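Local coordinates for protein beta-glucosidase (Saccharopolyspora erythraea D, PDB 5M6G) that probably hydrolyses terminal, non-reducing beta-D-glucosyl residues with release of beta-D-glucose, as a family 3 glycoside hydrolase, at residues 124-134 and 168-179. Sequence-based numbering, arbitrary orientation.
With MG (magnesium ion), chain F; SOR (sorbitol), chain L.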
loop_
_atom_site.group_PDB
_atom_site.type_symbol
_atom_site.label_atom_id
_atom_site.label_comp_id
_atom_site.label_asym_id
_atom_site.label_seq_id
_atom_site.Cartn_x
_atom_site.Cartn_y
_atom_site.Cartn_z
ATOM N N LEU A 124 -19.898 10.850 8.271
ATOM C CA LEU A 124 -18.927 10.696 7.200
ATOM C C LEU A 124 -18.073 9.455 7.431
ATOM O O LEU A 124 -17.817 9.057 8.572
ATOM C CB LEU A 124 -18.033 11.931 7.160
ATOM C CG LEU A 124 -17.320 12.330 5.887
ATOM C CD1 LEU A 124 -18.337 12.740 4.847
ATOM C CD2 LEU A 124 -16.404 13.492 6.229
ATOM N N ILE A 125 -17.613 8.846 6.339
ATOM C CA ILE A 125 -16.541 7.854 6.391
ATOM C C ILE A 125 -15.322 8.479 5.724
ATOM O O ILE A 125 -15.438 9.127 4.675
ATOM C CB ILE A 125 -16.959 6.516 5.738
ATOM C CG1 ILE A 125 -15.972 5.391 6.074
ATOM C CG2 ILE A 125 -17.134 6.640 4.218
ATOM C CD1 ILE A 125 -16.436 4.019 5.590
ATOM N N TYR A 126 -14.167 8.362 6.370
ATOM C CA TYR A 126 -12.949 9.002 5.895
ATOM C C TYR A 126 -11.961 7.924 5.467
ATOM O O TYR A 126 -11.716 6.978 6.217
ATOM C CB TYR A 126 -12.333 9.888 6.988
ATOM C CG TYR A 126 -11.413 10.972 6.466
ATOM C CD1 TYR A 126 -10.158 10.659 5.937
ATOM C CD2 TYR A 126 -11.801 12.311 6.496
ATOM C CE1 TYR A 126 -9.317 11.651 5.461
ATOM C CE2 TYR A 126 -10.966 13.310 6.019
ATOM C CZ TYR A 126 -9.722 12.974 5.504
ATOM O OH TYR A 126 -8.898 13.969 5.025
ATOM N N GLY A 127 -11.412 8.062 4.258
ATOM C CA GLY A 127 -10.447 7.105 3.734
ATOM C C GLY A 127 -9.052 7.675 3.557
ATOM O O GLY A 127 -8.884 8.891 3.427
ATOM N N VAL A 128 -8.037 6.811 3.553
ATOM C CA VAL A 128 -6.654 7.251 3.441
ATOM C C VAL A 128 -5.839 6.070 2.936
ATOM O O VAL A 128 -6.220 4.915 3.123
ATOM C CB VAL A 128 -6.127 7.758 4.809
ATOM C CG1 VAL A 128 -5.907 6.596 5.773
ATOM C CG2 VAL A 128 -4.847 8.546 4.639
ATOM N N ASP A 129 -4.694 6.357 2.323
ATOM C CA ASP A 129 -3.715 5.306 2.021
ATOM C C ASP A 129 -2.865 5.071 3.263
ATOM O O ASP A 129 -1.915 5.808 3.531
ATOM C CB ASP A 129 -2.833 5.680 0.835
ATOM C CG ASP A 129 -3.613 5.810 -0.456
ATOM O OD1 ASP A 129 -3.948 4.765 -1.065
ATOM O OD2 ASP A 129 -3.881 6.960 -0.862
ATOM N N ALA A 130 -3.227 4.064 4.051
ATOM C CA ALA A 130 -2.365 3.565 5.115
ATOM C C ALA A 130 -1.870 2.207 4.633
ATOM O O ALA A 130 -2.398 1.163 5.016
ATOM C CB ALA A 130 -3.100 3.477 6.464
ATOM N N VAL A 131 -0.845 2.234 3.765
ATOM C CA VAL A 131 -0.413 1.043 3.028
ATOM C C VAL A 131 0.870 0.406 3.570
ATOM O O VAL A 131 1.224 -0.704 3.138
ATOM C CB VAL A 131 -0.242 1.359 1.526
ATOM C CG1 VAL A 131 -1.566 1.779 0.933
ATOM C CG2 VAL A 131 0.800 2.455 1.324
ATOM N N HIS A 132 1.596 1.074 4.474
ATOM C CA HIS A 132 2.666 0.400 5.214
ATOM C C HIS A 132 2.800 1.155 6.539
ATOM O O HIS A 132 3.804 1.790 6.857
ATOM C CB HIS A 132 3.989 0.287 4.444
ATOM C CG HIS A 132 4.608 1.592 4.022
ATOM N ND1 HIS A 132 5.977 1.779 3.987
ATOM C CD2 HIS A 132 4.063 2.747 3.574
ATOM C CE1 HIS A 132 6.245 2.991 3.533
ATOM N NE2 HIS A 132 5.099 3.604 3.289
ATOM N N GLY A 133 1.744 1.042 7.343
ATOM C CA GLY A 133 1.522 1.946 8.451
ATOM C C GLY A 133 0.647 3.106 8.018
ATOM O O GLY A 133 0.206 3.200 6.869
ATOM N N HIS A 134 0.378 4.005 8.971
ATOM C CA HIS A 134 -0.381 5.231 8.706
ATOM C C HIS A 134 0.571 6.264 8.090
ATOM O O HIS A 134 0.937 7.276 8.692
ATOM C CB HIS A 134 -1.032 5.717 9.998
ATOM C CG HIS A 134 -2.162 6.675 9.797
ATOM N ND1 HIS A 134 -2.502 7.173 8.560
ATOM C CD2 HIS A 134 -3.019 7.241 10.681
ATOM C CE1 HIS A 134 -3.535 7.991 8.687
ATOM N NE2 HIS A 134 -3.866 8.050 9.966
ATOM N N GLU A 168 -3.182 2.827 14.751
ATOM C CA GLU A 168 -2.637 4.162 14.527
ATOM C C GLU A 168 -3.555 4.989 13.642
ATOM O O GLU A 168 -3.618 6.217 13.791
ATOM C CB GLU A 168 -1.219 4.062 13.945
ATOM C CG GLU A 168 -0.303 3.295 14.881
ATOM C CD GLU A 168 1.177 3.542 14.633
ATOM O OE1 GLU A 168 1.527 4.416 13.814
ATOM O OE2 GLU A 168 1.984 2.858 15.279
ATOM N N VAL A 169 -4.285 4.332 12.739
ATOM C CA VAL A 169 -5.262 5.028 11.907
ATOM C C VAL A 169 -6.471 5.425 12.745
ATOM O O VAL A 169 -6.943 6.564 12.681
ATOM C CB VAL A 169 -5.654 4.149 10.699
ATOM C CG1 VAL A 169 -6.865 4.740 9.951
ATOM C CG2 VAL A 169 -4.462 3.991 9.768
ATOM N N ALA A 170 -6.974 4.499 13.559
ATOM C CA ALA A 170 -8.162 4.788 14.356
ATOM C C ALA A 170 -7.899 5.896 15.367
ATOM O O ALA A 170 -8.828 6.619 15.748
ATOM C CB ALA A 170 -8.648 3.521 15.060
ATOM N N ALA A 171 -6.640 6.049 15.794
ATOM C CA ALA A 171 -6.260 7.151 16.672
ATOM C C ALA A 171 -6.542 8.499 16.028
ATOM O O ALA A 171 -6.826 9.475 16.731
ATOM C CB ALA A 171 -4.775 7.049 17.030
ATOM N N THR A 172 -6.474 8.575 14.703
ATOM C CA THR A 172 -6.774 9.803 13.989
ATOM C C THR A 172 -8.231 9.876 13.555
ATOM O O THR A 172 -8.617 10.839 12.887
ATOM C CB THR A 172 -5.860 9.952 12.759
ATOM O OG1 THR A 172 -6.165 8.945 11.785
ATOM C CG2 THR A 172 -4.384 9.827 13.151
ATOM N N GLY A 173 -9.047 8.882 13.907
ATOM C CA GLY A 173 -10.447 8.861 13.541
ATOM C C GLY A 173 -10.734 8.200 12.206
ATOM O O GLY A 173 -11.814 7.632 12.027
ATOM N N ILE A 174 -9.778 8.254 11.276
ATOM C CA ILE A 174 -9.993 7.742 9.928
ATOM C C ILE A 174 -10.442 6.289 9.992
ATOM O O ILE A 174 -9.941 5.494 10.797
ATOM C CB ILE A 174 -8.705 7.932 9.107
ATOM C CG1 ILE A 174 -8.431 9.434 8.939
ATOM C CG2 ILE A 174 -8.799 7.208 7.760
ATOM C CD1 ILE A 174 -7.094 9.775 8.263
ATOM N N ASP A 175 -11.423 5.945 9.156
ATOM C CA ASP A 175 -12.187 4.720 9.297
ATOM C C ASP A 175 -11.786 3.633 8.328
ATOM O O ASP A 175 -12.288 2.515 8.450
ATOM C CB ASP A 175 -13.673 5.021 9.078
ATOM C CG ASP A 175 -14.120 6.202 9.882
ATOM O OD1 ASP A 175 -14.141 6.055 11.119
ATOM O OD2 ASP A 175 -14.386 7.266 9.289
ATOM N N TRP A 176 -10.909 3.933 7.381
ATOM C CA TRP A 176 -10.873 3.180 6.131
ATOM C C TRP A 176 -9.517 3.400 5.488
ATOM O O TRP A 176 -9.155 4.546 5.204
ATOM C CB TRP A 176 -12.021 3.671 5.230
ATOM C CG TRP A 176 -12.168 3.061 3.863
ATOM C CD1 TRP A 176 -11.511 1.972 3.339
ATOM C CD2 TRP A 176 -13.048 3.535 2.833
ATOM N NE1 TRP A 176 -11.949 1.740 2.041
ATOM C CE2 TRP A 176 -12.882 2.692 1.709
ATOM C CE3 TRP A 176 -13.966 4.597 2.755
ATOM C CZ2 TRP A 176 -13.606 2.874 0.526
ATOM C CZ3 TRP A 176 -14.685 4.778 1.580
ATOM C CH2 TRP A 176 -14.503 3.917 0.480
ATOM N N SER A 177 -8.756 2.324 5.301
ATOM C CA SER A 177 -7.484 2.390 4.598
ATOM C C SER A 177 -7.616 1.739 3.232
ATOM O O SER A 177 -8.280 0.709 3.087
ATOM C CB SER A 177 -6.359 1.700 5.371
ATOM O OG SER A 177 -5.151 1.753 4.625
ATOM N N PHE A 178 -6.973 2.344 2.232
ATOM C CA PHE A 178 -6.918 1.780 0.883
ATOM C C PHE A 178 -5.772 0.767 0.841
ATOM O O PHE A 178 -4.734 0.969 0.214
ATOM C CB PHE A 178 -6.758 2.891 -0.146
ATOM C CG PHE A 178 -7.808 3.991 -0.027
ATOM C CD1 PHE A 178 -9.152 3.680 0.118
ATOM C CD2 PHE A 178 -7.440 5.332 -0.055
ATOM C CE1 PHE A 178 -10.115 4.692 0.227
ATOM C CE2 PHE A 178 -8.385 6.344 0.050
ATOM C CZ PHE A 178 -9.730 6.026 0.197
ATOM N N ALA A 179 -5.983 -0.335 1.554
ATOM C CA ALA A 179 -4.979 -1.376 1.752
ATOM C C ALA A 179 -5.696 -2.657 2.170
ATOM O O ALA A 179 -6.706 -2.594 2.882
ATOM C CB ALA A 179 -3.948 -0.951 2.827
HETATM MG MG MG F . -13.016 6.253 12.947
HETATM C C1 SOR L . -4.405 3.650 -5.153
HETATM C C2 SOR L . -4.501 4.756 -4.116
HETATM C C3 SOR L . -4.752 6.081 -4.829
HETATM C C4 SOR L . -4.506 7.263 -3.896
HETATM C C5 SOR L . -4.193 8.562 -4.645
HETATM C C6 SOR L . -3.618 9.560 -3.644
HETATM O O1 SOR L . -3.667 2.563 -4.652
HETATM O O2 SOR L . -5.557 4.476 -3.215
HETATM O O3 SOR L . -6.083 6.096 -5.275
HETATM O O4 SOR L . -5.632 7.457 -3.064
HETATM O O5 SOR L . -3.280 8.355 -5.716
HETATM O O6 SOR L . -2.950 10.606 -4.317
HETATM O O HOH W 1 1.565 3.271 11.383
HETATM O O HOH W 2 -11.587 4.667 12.827
HETATM O O HOH W 3 -14.762 7.488 13.393
HETATM O O HOH W 4 -14.288 4.931 13.785
HETATM O O HOH W 5 -12.451 6.568 14.877
#
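The His134 imidazole is held by Val169 over one face and by Thr172 and Ile174 at its edge. Val169 CG2 makes a CH-pi contact 3.7 Å from the centroid of the His134 ring, while Ile174 CD1 reaches the ring edge at CE1. Close to the ring plane, His134 NE2 donates to Thr172 OG1 (3.1 Å), and the Thr172 hydroxyl in turn donates a hydrogen bond to Val169 O, on a lone pair in the carbonyl plane. This chain of hydrogen bonds, with Val169 over the face, holds the imidazole in its rotation. Ile174 also wedges CG2 against Val128 CG1 (3.6 Å) and runs CG1 obliquely along the Tyr126 ring at CD1.

Asp175 divides its carboxylate: OD1 binds magnesium together with Gly173 O and four waters, whereas OD2 takes Tyr126 N through its anti lone pair (3.1 Å, 160° at the hydrogen) and also pairs with Tyr108 OH. Asp175 N returns a bond to Tyr126 O, so the metal loop is tied to the strand at both the backbone N-H and the C=O of Tyr126. Parallel pairing continues through a weak bond from Val128 N to Trp176 O and a firmer one from Phe178 N to Val128 O (2.8 Å). Ser177 OG, anti to its own backbone N (chi1 178°), reaches Ala130 O at 2.8 Å from above the carbonyl plane.

On the opposite face from Val128 and Ser177, Ile125 CD1 meets Trp176 CE3, and the Phe178 ring lies across the backbone of Gly127 and Val128. Asp129 OD1 sits at that ring's edge and accepts from sorbitol O2 (2.7 Å); OD2 accepts from O4. Asp129 and Phe178 line the sorbitol pocket, probably the glucose-binding site, at the C-terminal ends of neighbouring parallel strands in the TIM-barrel-like N-terminal domain. Strand 125-128 runs between 176-177 and 87-90, with helix 101-116 packed on Tyr126, Thr172 and Ile174.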